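Side-chain contacts in tungsten-containing formylmethanofuran dehydrogenase 2 subunit C (Methanothermobacter wolfeii, PDB 5T5I), which probably forms a beta-solenoid scaffold in the tungsten enzyme that reversibly reduces carbon dioxide with methanofuran to formylmethanofuran, the first step of methanogenesis: residues E33-Q38 / F52-E57; G168-I173 / D234-P239; G226-I231 / I257-V262. One frame throughout, in Å; residues are numbered along the deposited sequence.

Contacts 1, 2 and 3 lie along one elongated beta-solenoid-like body of mostly parallel strands. Contact 1 sits near the N-terminal end, where helix 31-35 packs on the outermost strand 52-56. Contact 2 lies across the centre of the chain from it, centres about 38 Å apart. The centres of contacts 1 and 3 are about 51 Å apart, contact 3 being near the C-terminal end. Those of contacts 2 and 3 are about 14 Å apart. Contact 1 closes before the others open. The segments of contacts 2 and 3 alternate, and L238 N probably hydrogen-bonds I231 O in hairpin 231-233/236-239. Contact 3 also borders the fwdF subunit, so this end helps to build the assembly.

Contact 1: residues E33-Q38 / F52-E57; sequences EIKNIQ and FEVSGE
V54 meets I34 and K35 through both of its methyl groups. V54 CG1 lies 3.8 Å from I34 CG2. These two side chains cross at about a right angle, methyl against methyl. I34 CG2 is anti to the backbone N, and CG1 is anti to the carbonyl carbon (chi1 -69°), beside that N. V54 CG2 packs 3.8 Å from K35 CG. The two side chains slide past each other in opposite directions, and K35 CG also comes within 3.9 Å of V54 CB. The lysine therefore touches the valine with its aliphatic stem. Beyond CG the K35 chain is extended and passes V54, with K35 CE 3.9 Å from the V54 carbonyl O. No hydrogen bond joins the two segments. K35 NZ is 6.3 Å from E53 OE1, too far for an ion pair, though the opposite charges may attract weakly. Its ion pair with E32, on the same helix, is likewise long and weak.

The helix 31-35 thus packs on strand 52-56, the outermost strand at the N-terminal end of the solenoid. That strand runs antiparallel to strand 3-8, and V54 also touches L6 of that neighbour. On the helix side, I34 is buried and packs on F26 of helix 23-26. I37 N bonds I34 O at 3.1 Å.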
ATOM      1  N   GLU C  33      43.303 -57.564  13.847  1.00 42.06           N
ATOM      2  CA  GLU C  33      42.090 -57.505  14.674  1.00 40.60           C
ATOM      3  C   GLU C  33      41.218 -56.299  14.279  1.00 42.04           C
ATOM      4  O   GLU C  33      39.994 -56.416  14.277  1.00 41.59           O
ATOM      5  CB  GLU C  33      42.436 -57.431  16.170  1.00 42.10           C
ATOM      6  CG  GLU C  33      42.937 -58.741  16.749  1.00 48.96           C
ATOM      7  CD  GLU C  33      43.404 -58.612  18.185  1.00 69.61           C
ATOM      8  OE1 GLU C  33      42.781 -59.238  19.073  1.00 78.34           O
ATOM      9  OE2 GLU C  33      44.369 -57.856  18.429  1.00 61.84           O
ATOM     10  N   ILE C  34      41.846 -55.160  13.918  1.00 37.03           N
ATOM     11  CA  ILE C  34      41.121 -53.955  13.487  1.00 35.58           C
ATOM     12  C   ILE C  34      40.337 -54.237  12.186  1.00 38.42           C
ATOM     13  O   ILE C  34      39.192 -53.795  12.070  1.00 36.74           O
ATOM     14  CB  ILE C  34      42.069 -52.716  13.389  1.00 38.61           C
ATOM     15  CG1 ILE C  34      42.535 -52.291  14.810  1.00 38.93           C
ATOM     16  CG2 ILE C  34      41.386 -51.525  12.678  1.00 37.14           C
ATOM     17  CD1 ILE C  34      43.721 -51.390  14.842  1.00 40.19           C
ATOM     18  N   LYS C  35      40.920 -55.015  11.247  1.00 35.36           N
ATOM     19  CA  LYS C  35      40.243 -55.398   9.996  1.00 34.70           C
ATOM     20  C   LYS C  35      38.976 -56.228  10.264  1.00 38.56           C
ATOM     21  O   LYS C  35      38.076 -56.214   9.435  1.00 36.77           O
ATOM     22  CB  LYS C  35      41.173 -56.215   9.078  1.00 38.18           C
ATOM     23  CG  LYS C  35      42.346 -55.446   8.480  1.00 48.53           C
ATOM     24  CD  LYS C  35      43.286 -56.406   7.750  1.00 57.24           C
ATOM     25  CE  LYS C  35      44.478 -55.715   7.145  1.00 70.02           C
ATOM     26  NZ  LYS C  35      45.290 -56.651   6.316  1.00 81.11           N
ATOM     27  N   ASN C  36      38.923 -56.971  11.396  1.00 36.47           N
ATOM     28  CA  ASN C  36      37.760 -57.792  11.771  1.00 36.35           C
ATOM     29  C   ASN C  36      36.705 -57.044  12.599  1.00 38.05           C
ATOM     30  O   ASN C  36      35.705 -57.660  12.962  1.00 37.02           O
ATOM     31  CB  ASN C  36      38.219 -59.072  12.515  1.00 38.83           C
ATOM     32  CG  ASN C  36      38.928 -60.054  11.620  1.00 63.33           C
ATOM     33  OD1 ASN C  36      38.633 -60.165  10.430  1.00 54.10           O
ATOM     34  ND2 ASN C  36      39.855 -60.823  12.174  1.00 62.31           N
ATOM     35  N   ILE C  37      36.894 -55.732  12.879  1.00 33.87           N
ATOM     36  CA  ILE C  37      35.909 -54.945  13.624  1.00 33.38           C
ATOM     37  C   ILE C  37      34.599 -54.945  12.836  1.00 38.42           C
ATOM     38  O   ILE C  37      34.607 -54.719  11.623  1.00 37.76           O
ATOM     39  CB  ILE C  37      36.430 -53.499  13.917  1.00 35.83           C
ATOM     40  CG1 ILE C  37      37.482 -53.544  15.050  1.00 37.35           C
ATOM     41  CG2 ILE C  37      35.288 -52.539  14.294  1.00 35.15           C
ATOM     42  CD1 ILE C  37      38.268 -52.248  15.248  1.00 41.23           C
ATOM     43  N   GLN C  38      33.480 -55.195  13.520  1.00 35.43           N
ATOM     44  CA  GLN C  38      32.187 -55.233  12.856  1.00 34.11           C
ATOM     45  C   GLN C  38      31.612 -53.849  12.621  1.00 34.68           C
ATOM     46  O   GLN C  38      31.706 -52.971  13.482  1.00 34.34           O
ATOM     47  CB  GLN C  38      31.182 -56.073  13.655  1.00 35.83           C
ATOM     48  CG  GLN C  38      31.550 -57.561  13.672  1.00 43.62           C
ATOM     49  CD  GLN C  38      30.517 -58.404  14.384  1.00 63.60           C
ATOM     50  OE1 GLN C  38      29.875 -57.969  15.348  1.00 57.36           O
ATOM     51  NE2 GLN C  38      30.346 -59.644  13.942  1.00 59.44           N
ATOM     52  N   PHE C  52      37.556 -50.999   3.934  1.00 35.17           N
ATOM     53  CA  PHE C  52      38.738 -50.175   4.180  1.00 34.92           C
ATOM     54  C   PHE C  52      40.003 -51.002   4.156  1.00 41.14           C
ATOM     55  O   PHE C  52      40.013 -52.102   4.713  1.00 40.93           O
ATOM     56  CB  PHE C  52      38.680 -49.508   5.570  1.00 35.39           C
ATOM     57  CG  PHE C  52      37.552 -48.522   5.748  1.00 34.13           C
ATOM     58  CD1 PHE C  52      36.302 -48.942   6.177  1.00 35.16           C
ATOM     59  CD2 PHE C  52      37.740 -47.180   5.480  1.00 34.74           C
ATOM     60  CE1 PHE C  52      35.254 -48.034   6.317  1.00 35.42           C
ATOM     61  CE2 PHE C  52      36.695 -46.276   5.610  1.00 36.31           C
ATOM     62  CZ  PHE C  52      35.453 -46.707   6.011  1.00 34.40           C
ATOM     63  N   GLU C  53      41.093 -50.443   3.598  1.00 37.64           N
ATOM     64  CA  GLU C  53      42.420 -51.047   3.709  1.00 39.03           C
ATOM     65  C   GLU C  53      42.895 -50.532   5.077  1.00 43.94           C
ATOM     66  O   GLU C  53      42.527 -49.410   5.440  1.00 44.00           O
ATOM     67  CB  GLU C  53      43.385 -50.559   2.615  1.00 41.17           C
ATOM     68  CG  GLU C  53      42.934 -50.805   1.182  1.00 51.85           C
ATOM     69  CD  GLU C  53      43.080 -52.221   0.660  1.00 72.25           C
ATOM     70  OE1 GLU C  53      43.484 -53.118   1.437  1.00 72.57           O
ATOM     71  OE2 GLU C  53      42.787 -52.432  -0.539  1.00 65.76           O
ATOM     72  N   VAL C  54      43.632 -51.337   5.853  1.00 40.28           N
ATOM     73  CA  VAL C  54      44.109 -50.940   7.187  1.00 40.32           C
ATOM     74  C   VAL C  54      45.631 -51.121   7.276  1.00 46.78           C
ATOM     75  O   VAL C  54      46.140 -52.164   6.875  1.00 45.98           O
ATOM     76  CB  VAL C  54      43.396 -51.727   8.325  1.00 43.48           C
ATOM     77  CG1 VAL C  54      43.760 -51.158   9.701  1.00 42.59           C
ATOM     78  CG2 VAL C  54      41.873 -51.733   8.141  1.00 42.76           C
ATOM     79  N   SER C  55      46.340 -50.113   7.832  1.00 44.31           N
ATOM     80  CA  SER C  55      47.785 -50.144   8.066  1.00 45.40           C
ATOM     81  C   SER C  55      48.151 -49.221   9.245  1.00 49.76           C
ATOM     82  O   SER C  55      47.298 -48.473   9.735  1.00 47.82           O
ATOM     83  CB  SER C  55      48.550 -49.716   6.813  1.00 49.38           C
ATOM     84  OG  SER C  55      48.285 -48.370   6.467  1.00 57.15           O
ATOM     85  N   GLY C  56      49.407 -49.286   9.683  1.00 48.08           N
ATOM     86  CA  GLY C  56      49.915 -48.442  10.760  1.00 48.50           C
ATOM     87  C   GLY C  56      50.422 -49.185  11.971  1.00 53.66           C
ATOM     88  O   GLY C  56      50.769 -50.364  11.879  1.00 54.12           O
ATOM     89  N   GLU C  57      50.452 -48.494  13.124  1.00 50.96           N
ATOM     90  CA  GLU C  57      51.000 -49.034  14.374  1.00 51.32           C
ATOM     91  C   GLU C  57      49.968 -49.110  15.509  1.00 52.89           C
ATOM     92  O   GLU C  57      49.419 -48.083  15.902  1.00 52.32           O
ATOM     93  CB  GLU C  57      52.244 -48.231  14.843  1.00 53.77           C
ATOM     94  CG  GLU C  57      52.142 -46.712  14.729  1.00 64.83           C
ATOM     95  CD  GLU C  57      53.309 -45.924  15.298  1.00 92.87           C
ATOM     96  OE1 GLU C  57      54.032 -46.451  16.174  1.00 77.53           O
ATOM     97  OE2 GLU C  57      53.481 -44.756  14.880  1.00 94.28           O
TER

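Contact 2: residues G168-I173 / D234-P239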
ATOM      1  N   GLY C 168      24.765 -26.651  27.595  1.00 26.86           N
ATOM      2  CA  GLY C 168      26.188 -26.450  27.882  1.00 26.86           C
ATOM      3  C   GLY C 168      27.041 -26.624  26.639  1.00 30.00           C
ATOM      4  O   GLY C 168      26.557 -27.083  25.604  1.00 29.58           O
ATOM      5  N   GLY C 169      28.309 -26.284  26.755  1.00 25.47           N
ATOM      6  CA  GLY C 169      29.249 -26.378  25.651  1.00 24.91           C
ATOM      7  C   GLY C 169      29.221 -25.152  24.762  1.00 27.79           C
ATOM      8  O   GLY C 169      28.641 -24.115  25.113  1.00 27.11           O
ATOM      9  N   LYS C 170      29.825 -25.276  23.590  1.00 23.52           N
ATOM     10  CA  LYS C 170      29.975 -24.147  22.674  1.00 22.14           C
ATOM     11  C   LYS C 170      29.906 -24.574  21.212  1.00 26.37           C
ATOM     12  O   LYS C 170      30.537 -25.558  20.830  1.00 25.49           O
ATOM     13  CB  LYS C 170      31.327 -23.484  22.951  1.00 23.01           C
ATOM     14  CG  LYS C 170      31.599 -22.225  22.157  1.00 29.61           C
ATOM     15  CD  LYS C 170      32.705 -21.381  22.779  1.00 37.70           C
ATOM     16  CE  LYS C 170      34.068 -22.041  22.779  1.00 43.29           C
ATOM     17  NZ  LYS C 170      35.091 -21.218  23.479  1.00 55.71           N
ATOM     18  N   ILE C 171      29.179 -23.804  20.391  1.00 22.99           N
ATOM     19  CA  ILE C 171      29.077 -24.048  18.950  1.00 22.25           C
ATOM     20  C   ILE C 171      29.478 -22.763  18.223  1.00 26.67           C
ATOM     21  O   ILE C 171      28.903 -21.702  18.482  1.00 26.15           O
ATOM     22  CB  ILE C 171      27.669 -24.513  18.518  1.00 24.35           C
ATOM     23  CG1 ILE C 171      27.291 -25.852  19.188  1.00 23.89           C
ATOM     24  CG2 ILE C 171      27.584 -24.631  16.968  1.00 23.86           C
ATOM     25  CD1 ILE C 171      25.802 -26.240  19.059  1.00 25.22           C
ATOM     26  N   ILE C 172      30.426 -22.867  17.287  1.00 23.31           N
ATOM     27  CA  ILE C 172      30.862 -21.734  16.471  1.00 23.40           C
ATOM     28  C   ILE C 172      30.614 -22.075  14.994  1.00 27.37           C
ATOM     29  O   ILE C 172      31.139 -23.079  14.511  1.00 26.95           O
ATOM     30  CB  ILE C 172      32.349 -21.369  16.731  1.00 26.67           C
ATOM     31  CG1 ILE C 172      32.565 -20.949  18.206  1.00 28.63           C
ATOM     32  CG2 ILE C 172      32.809 -20.251  15.775  1.00 27.01           C
ATOM     33  CD1 ILE C 172      34.012 -20.861  18.637  1.00 39.02           C
ATOM     34  N   ILE C 173      29.812 -21.265  14.292  1.00 23.78           N
ATOM     35  CA  ILE C 173      29.588 -21.410  12.843  1.00 23.38           C
ATOM     36  C   ILE C 173      30.281 -20.209  12.213  1.00 26.93           C
ATOM     37  O   ILE C 173      29.870 -19.070  12.460  1.00 26.41           O
ATOM     38  CB  ILE C 173      28.077 -21.452  12.447  1.00 24.83           C
ATOM     39  CG1 ILE C 173      27.271 -22.437  13.310  1.00 24.60           C
ATOM     40  CG2 ILE C 173      27.902 -21.764  10.941  1.00 24.27           C
ATOM     41  CD1 ILE C 173      27.726 -23.890  13.314  1.00 22.11           C
ATOM     42  N   ASP C 234      31.768 -16.082  28.314  1.00 31.68           N
ATOM     43  CA  ASP C 234      32.469 -17.322  28.637  1.00 32.58           C
ATOM     44  C   ASP C 234      33.926 -17.311  28.136  1.00 36.83           C
ATOM     45  O   ASP C 234      34.395 -18.292  27.582  1.00 36.88           O
ATOM     46  CB  ASP C 234      31.703 -18.529  28.064  1.00 35.33           C
ATOM     47  CG  ASP C 234      30.260 -18.650  28.504  1.00 44.90           C
ATOM     48  OD1 ASP C 234      29.881 -17.971  29.485  1.00 47.95           O
ATOM     49  OD2 ASP C 234      29.507 -19.418  27.864  1.00 47.88           O
ATOM     50  N   GLY C 235      34.608 -16.188  28.289  1.00 31.52           N
ATOM     51  CA  GLY C 235      35.994 -16.049  27.862  1.00 32.34           C
ATOM     52  C   GLY C 235      36.207 -15.593  26.428  1.00 35.26           C
ATOM     53  O   GLY C 235      37.327 -15.205  26.080  1.00 35.68           O
ATOM     54  N   GLU C 236      35.154 -15.628  25.579  1.00 30.35           N
ATOM     55  CA  GLU C 236      35.250 -15.199  24.180  1.00 30.34           C
ATOM     56  C   GLU C 236      35.101 -13.692  24.107  1.00 35.09           C
ATOM     57  O   GLU C 236      34.059 -13.169  24.495  1.00 33.89           O
ATOM     58  CB  GLU C 236      34.142 -15.846  23.320  1.00 30.97           C
ATOM     59  CG  GLU C 236      34.322 -17.334  23.124  1.00 38.63           C
ATOM     60  CD  GLU C 236      35.345 -17.728  22.072  1.00 52.25           C
ATOM     61  OE1 GLU C 236      35.539 -18.949  21.880  1.00 41.16           O
ATOM     62  OE2 GLU C 236      35.962 -16.835  21.451  1.00 47.46           O
ATOM     63  N   GLU C 237      36.119 -13.008  23.587  1.00 34.52           N
ATOM     64  CA  GLU C 237      36.135 -11.554  23.444  1.00 34.72           C
ATOM     65  C   GLU C 237      35.615 -11.207  22.048  1.00 38.75           C
ATOM     66  O   GLU C 237      36.158 -11.692  21.058  1.00 38.33           O
ATOM     67  CB  GLU C 237      37.556 -11.021  23.647  1.00 36.84           C
ATOM     68  CG  GLU C 237      38.076 -11.273  25.057  1.00 48.51           C
ATOM     69  CD  GLU C 237      39.524 -10.895  25.319  1.00 73.78           C
ATOM     70  OE1 GLU C 237      40.292 -10.716  24.345  1.00 58.69           O
ATOM     71  OE2 GLU C 237      39.900 -10.821  26.512  1.00 74.15           O
ATOM     72  N   LEU C 238      34.537 -10.418  21.974  1.00 34.19           N
ATOM     73  CA  LEU C 238      33.886 -10.038  20.716  1.00 33.88           C
ATOM     74  C   LEU C 238      33.893  -8.500  20.578  1.00 36.14           C
ATOM     75  O   LEU C 238      33.085  -7.821  21.217  1.00 33.49           O
ATOM     76  CB  LEU C 238      32.458 -10.598  20.700  1.00 33.94           C
ATOM     77  CG  LEU C 238      32.345 -12.126  20.888  1.00 39.34           C
ATOM     78  CD1 LEU C 238      31.089 -12.511  21.659  1.00 39.68           C
ATOM     79  CD2 LEU C 238      32.376 -12.842  19.566  1.00 43.10           C
ATOM     80  N   PRO C 239      34.841  -7.922  19.817  1.00 34.35           N
ATOM     81  CA  PRO C 239      34.892  -6.450  19.703  1.00 35.08           C
ATOM     82  C   PRO C 239      33.743  -5.863  18.885  1.00 36.29           C
ATOM     83  O   PRO C 239      33.216  -6.523  17.993  1.00 34.35           O
ATOM     84  CB  PRO C 239      36.236  -6.200  19.025  1.00 37.88           C
ATOM     85  CG  PRO C 239      36.443  -7.410  18.184  1.00 42.33           C
ATOM     86  CD  PRO C 239      35.879  -8.557  18.983  1.00 36.77           C
TER
HETATM   87  O   HOH W   1      29.797 -22.522  27.006  1.00 56.78           O
HETATM   88  O   HOH W   2      34.015 -20.603  26.094  1.00 46.87           O
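A salt bridge between K170 and E236 ties a strand of the solenoid, 170-173, to the beta hairpin 231-233/236-239. K170 NZ donates to E236 OE1 at 2.8 Å. The ammonium group meets that oxygen on its anti side, 17° out of the carboxylate plane. K170 CE follows at 3.5 Å from the same E236 OE1. The lysine chain bends at its third torsion (chi3 65°), and the glutamate bends at its second (chi2 -79°). These two bends bring the charged ends together. I172 CD1 approaches from the opposite direction and stays 4.1 Å from E236 OE1. Both K170 and E236 also touch L189 of the adjacent strand 187-192.

Two waters add to the link. One donates to G169 O at 2.7 Å and makes a longer bond to D234 OD2. The other accepts from K170 NZ at 2.9 Å and donates to D234 O at 2.8 Å. K170 NZ thus has two partners here, a carboxylate and a water. This is a surface contact, so solvent probably weakens the attraction. D234 and G235 both have positive phi values and form the two-residue turn of the hairpin. Their backbone angles are those of a type I' beta turn, typical of tight two-residue beta hairpins.

Contact 3: residues G226-I231 / I257-V262; sequences GVEKDI and IVYAAV
E228 OE2 accepts a hydrogen bond from Y259 OH at 2.9 Å. The hydroxyl meets the oxygen nearly along its C-O axis. The carboxylate lies almost in the plane of the ring, with the two planes 5° apart, and E228 OE2 is also 3.6 Å from Y259 CE1 at the ring edge. K244 NZ approaches the same oxygen in a long, weak ion pair. Its positive charge may help to keep the glutamate ionised.

One face of the Y259 ring is covered by I231. The CD1 methyl lies over the centre of the ring, 3.6 Å from the centroid and 12° off the ring normal, a CH-pi contact. I231 CG1 stands between the backbone N and the carbonyl carbon (chi1 70°), which sends CD1 over the ring. On the opposite face lies I257 CG2, 3.6 Å above the plane and offset toward the rim. With an alanine in place of Y259, the ring and hydroxyl are gone; a gap would probably open between the methyls of I231 and I257, and E228 OE2 would probably lose this hydrogen bond.

The contact belongs to the antiparallel C-terminal end of the solenoid. Strand 241-247 lies between strands 223-229 and 256-261 in the order of strands, so these side chains reach past it. Y259 also touches T208 and V210 of the next strand, 208-211.

Further along, V227 CG2 packs 3.9 Å from V262 CG1, and the two side chains cross at about a right angle. Both valines also touch A241. The fwdF subunit covers this region: V227 packs on T133 and V262 on T131 of that subunit, and V227 O is hydrogen-bonded to T231 OG1 of the fwdF subunit.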
ATOM      1  N   GLY C 226      19.098  -2.648  24.877  1.00 28.98           N
ATOM      2  CA  GLY C 226      20.008  -1.573  24.485  1.00 28.93           C
ATOM      3  C   GLY C 226      21.205  -2.104  23.715  1.00 29.69           C
ATOM      4  O   GLY C 226      21.146  -3.207  23.163  1.00 26.48           O
ATOM      5  N   VAL C 227      22.334  -1.383  23.766  1.00 27.21           N
ATOM      6  CA  VAL C 227      23.562  -1.782  23.087  1.00 25.51           C
ATOM      7  C   VAL C 227      24.644  -2.053  24.118  1.00 28.70           C
ATOM      8  O   VAL C 227      24.793  -1.310  25.101  1.00 28.27           O
ATOM      9  CB  VAL C 227      24.001  -0.722  22.029  1.00 28.15           C
ATOM     10  CG1 VAL C 227      25.461  -0.908  21.568  1.00 27.92           C
ATOM     11  CG2 VAL C 227      23.067  -0.749  20.822  1.00 26.91           C
ATOM     12  N   GLU C 228      25.436  -3.098  23.864  1.00 24.35           N
ATOM     13  CA  GLU C 228      26.619  -3.393  24.649  1.00 25.72           C
ATOM     14  C   GLU C 228      27.813  -3.384  23.708  1.00 28.82           C
ATOM     15  O   GLU C 228      27.653  -3.685  22.519  1.00 27.78           O
ATOM     16  CB  GLU C 228      26.483  -4.699  25.406  1.00 27.26           C
ATOM     17  CG  GLU C 228      25.488  -4.575  26.541  1.00 43.92           C
ATOM     18  CD  GLU C 228      25.809  -5.440  27.741  1.00 75.09           C
ATOM     19  OE1 GLU C 228      26.005  -4.868  28.837  1.00 92.40           O
ATOM     20  OE2 GLU C 228      25.900  -6.679  27.582  1.00 54.46           O
ATOM     21  N   LYS C 229      28.975  -2.962  24.211  1.00 24.74           N
ATOM     22  CA  LYS C 229      30.182  -2.836  23.390  1.00 26.15           C
ATOM     23  C   LYS C 229      31.341  -3.674  23.932  1.00 33.06           C
ATOM     24  O   LYS C 229      31.477  -3.823  25.144  1.00 31.84           O
ATOM     25  CB  LYS C 229      30.579  -1.358  23.211  1.00 27.76           C
ATOM     26  CG  LYS C 229      30.989  -0.653  24.489  1.00 32.01           C
ATOM     27  CD  LYS C 229      31.457   0.765  24.268  1.00 36.09           C
ATOM     28  CE  LYS C 229      31.628   1.467  25.592  1.00 34.34           C
ATOM     29  NZ  LYS C 229      32.081   2.873  25.430  1.00 40.18           N
ATOM     30  N   ASP C 230      32.162  -4.228  23.030  1.00 32.35           N
ATOM     31  CA  ASP C 230      33.343  -5.022  23.383  1.00 34.08           C
ATOM     32  C   ASP C 230      33.003  -6.062  24.449  1.00 38.81           C
ATOM     33  O   ASP C 230      33.540  -6.053  25.552  1.00 39.44           O
ATOM     34  CB  ASP C 230      34.493  -4.098  23.814  1.00 37.15           C
ATOM     35  CG  ASP C 230      34.835  -3.036  22.770  1.00 43.85           C
ATOM     36  OD1 ASP C 230      34.804  -3.360  21.558  1.00 42.73           O
ATOM     37  OD2 ASP C 230      35.082  -1.869  23.163  1.00 48.30           O
ATOM     38  N   ILE C 231      32.049  -6.923  24.100  1.00 34.02           N
ATOM     39  CA  ILE C 231      31.497  -7.930  24.994  1.00 33.65           C
ATOM     40  C   ILE C 231      32.436  -9.126  25.165  1.00 34.99           C
ATOM     41  O   ILE C 231      33.311  -9.371  24.334  1.00 32.33           O
ATOM     42  CB  ILE C 231      30.053  -8.350  24.571  1.00 36.40           C
ATOM     43  CG1 ILE C 231      30.026  -9.161  23.260  1.00 36.91           C
ATOM     44  CG2 ILE C 231      29.132  -7.112  24.485  1.00 37.46           C
ATOM     45  CD1 ILE C 231      28.681  -9.806  22.920  1.00 48.05           C
ATOM     46  N   ILE C 257      19.837 -14.765  26.162  1.00 23.69           N
ATOM     47  CA  ILE C 257      20.351 -13.503  25.603  1.00 23.03           C
ATOM     48  C   ILE C 257      20.723 -13.703  24.137  1.00 25.42           C
ATOM     49  O   ILE C 257      21.408 -14.675  23.800  1.00 23.74           O
ATOM     50  CB  ILE C 257      21.569 -12.957  26.421  1.00 25.66           C
ATOM     51  CG1 ILE C 257      21.181 -12.587  27.873  1.00 25.57           C
ATOM     52  CG2 ILE C 257      22.227 -11.761  25.736  1.00 26.80           C
ATOM     53  CD1 ILE C 257      20.181 -11.394  28.040  1.00 30.09           C
ATOM     54  N   VAL C 258      20.286 -12.773  23.272  1.00 23.04           N
ATOM     55  CA  VAL C 258      20.677 -12.741  21.862  1.00 23.73           C
ATOM     56  C   VAL C 258      21.428 -11.411  21.632  1.00 26.20           C
ATOM     57  O   VAL C 258      20.866 -10.340  21.899  1.00 25.60           O
ATOM     58  CB  VAL C 258      19.481 -12.891  20.880  1.00 27.14           C
ATOM     59  CG1 VAL C 258      19.923 -12.672  19.428  1.00 27.14           C
ATOM     60  CG2 VAL C 258      18.825 -14.259  21.025  1.00 26.35           C
ATOM     61  N   TYR C 259      22.676 -11.490  21.136  1.00 22.82           N
ATOM     62  CA  TYR C 259      23.486 -10.321  20.749  1.00 22.77           C
ATOM     63  C   TYR C 259      23.512 -10.287  19.209  1.00 26.70           C
ATOM     64  O   TYR C 259      23.763 -11.314  18.583  1.00 25.74           O
ATOM     65  CB  TYR C 259      24.931 -10.409  21.277  1.00 22.39           C
ATOM     66  CG  TYR C 259      25.073 -10.158  22.760  1.00 23.00           C
ATOM     67  CD1 TYR C 259      24.977  -8.874  23.280  1.00 24.56           C
ATOM     68  CD2 TYR C 259      25.408 -11.188  23.632  1.00 23.76           C
ATOM     69  CE1 TYR C 259      25.160  -8.626  24.640  1.00 24.42           C
ATOM     70  CE2 TYR C 259      25.647 -10.943  24.985  1.00 25.26           C
ATOM     71  CZ  TYR C 259      25.499  -9.664  25.491  1.00 29.03           C
ATOM     72  OH  TYR C 259      25.726  -9.438  26.830  1.00 29.80           O
ATOM     73  N   ALA C 260      23.222  -9.136  18.606  1.00 23.61           N
ATOM     74  CA  ALA C 260      23.236  -8.996  17.149  1.00 23.15           C
ATOM     75  C   ALA C 260      24.027  -7.727  16.778  1.00 27.33           C
ATOM     76  O   ALA C 260      23.704  -6.638  17.274  1.00 26.30           O
ATOM     77  CB  ALA C 260      21.813  -8.922  16.609  1.00 23.31           C
ATOM     78  N   ALA C 261      25.070  -7.874  15.932  1.00 25.63           N
ATOM     79  CA  ALA C 261      25.956  -6.765  15.494  1.00 26.73           C
ATOM     80  C   ALA C 261      25.162  -5.560  14.982  1.00 30.47           C
ATOM     81  O   ALA C 261      24.280  -5.720  14.123  1.00 27.94           O
ATOM     82  CB  ALA C 261      26.910  -7.243  14.417  1.00 27.66           C
ATOM     83  N   VAL C 262      25.453  -4.363  15.529  1.00 28.82           N
ATOM     84  CA  VAL C 262      24.669  -3.166  15.198  1.00 30.32           C
ATOM     85  C   VAL C 262      24.695  -2.788  13.700  1.00 36.20           C
ATOM     86  O   VAL C 262      23.669  -2.345  13.181  1.00 35.67           O
ATOM     87  CB  VAL C 262      24.997  -1.914  16.066  1.00 35.28           C
ATOM     88  CG1 VAL C 262      24.770  -2.179  17.560  1.00 34.74           C
ATOM     89  CG2 VAL C 262      26.390  -1.357  15.784  1.00 36.26           C
TER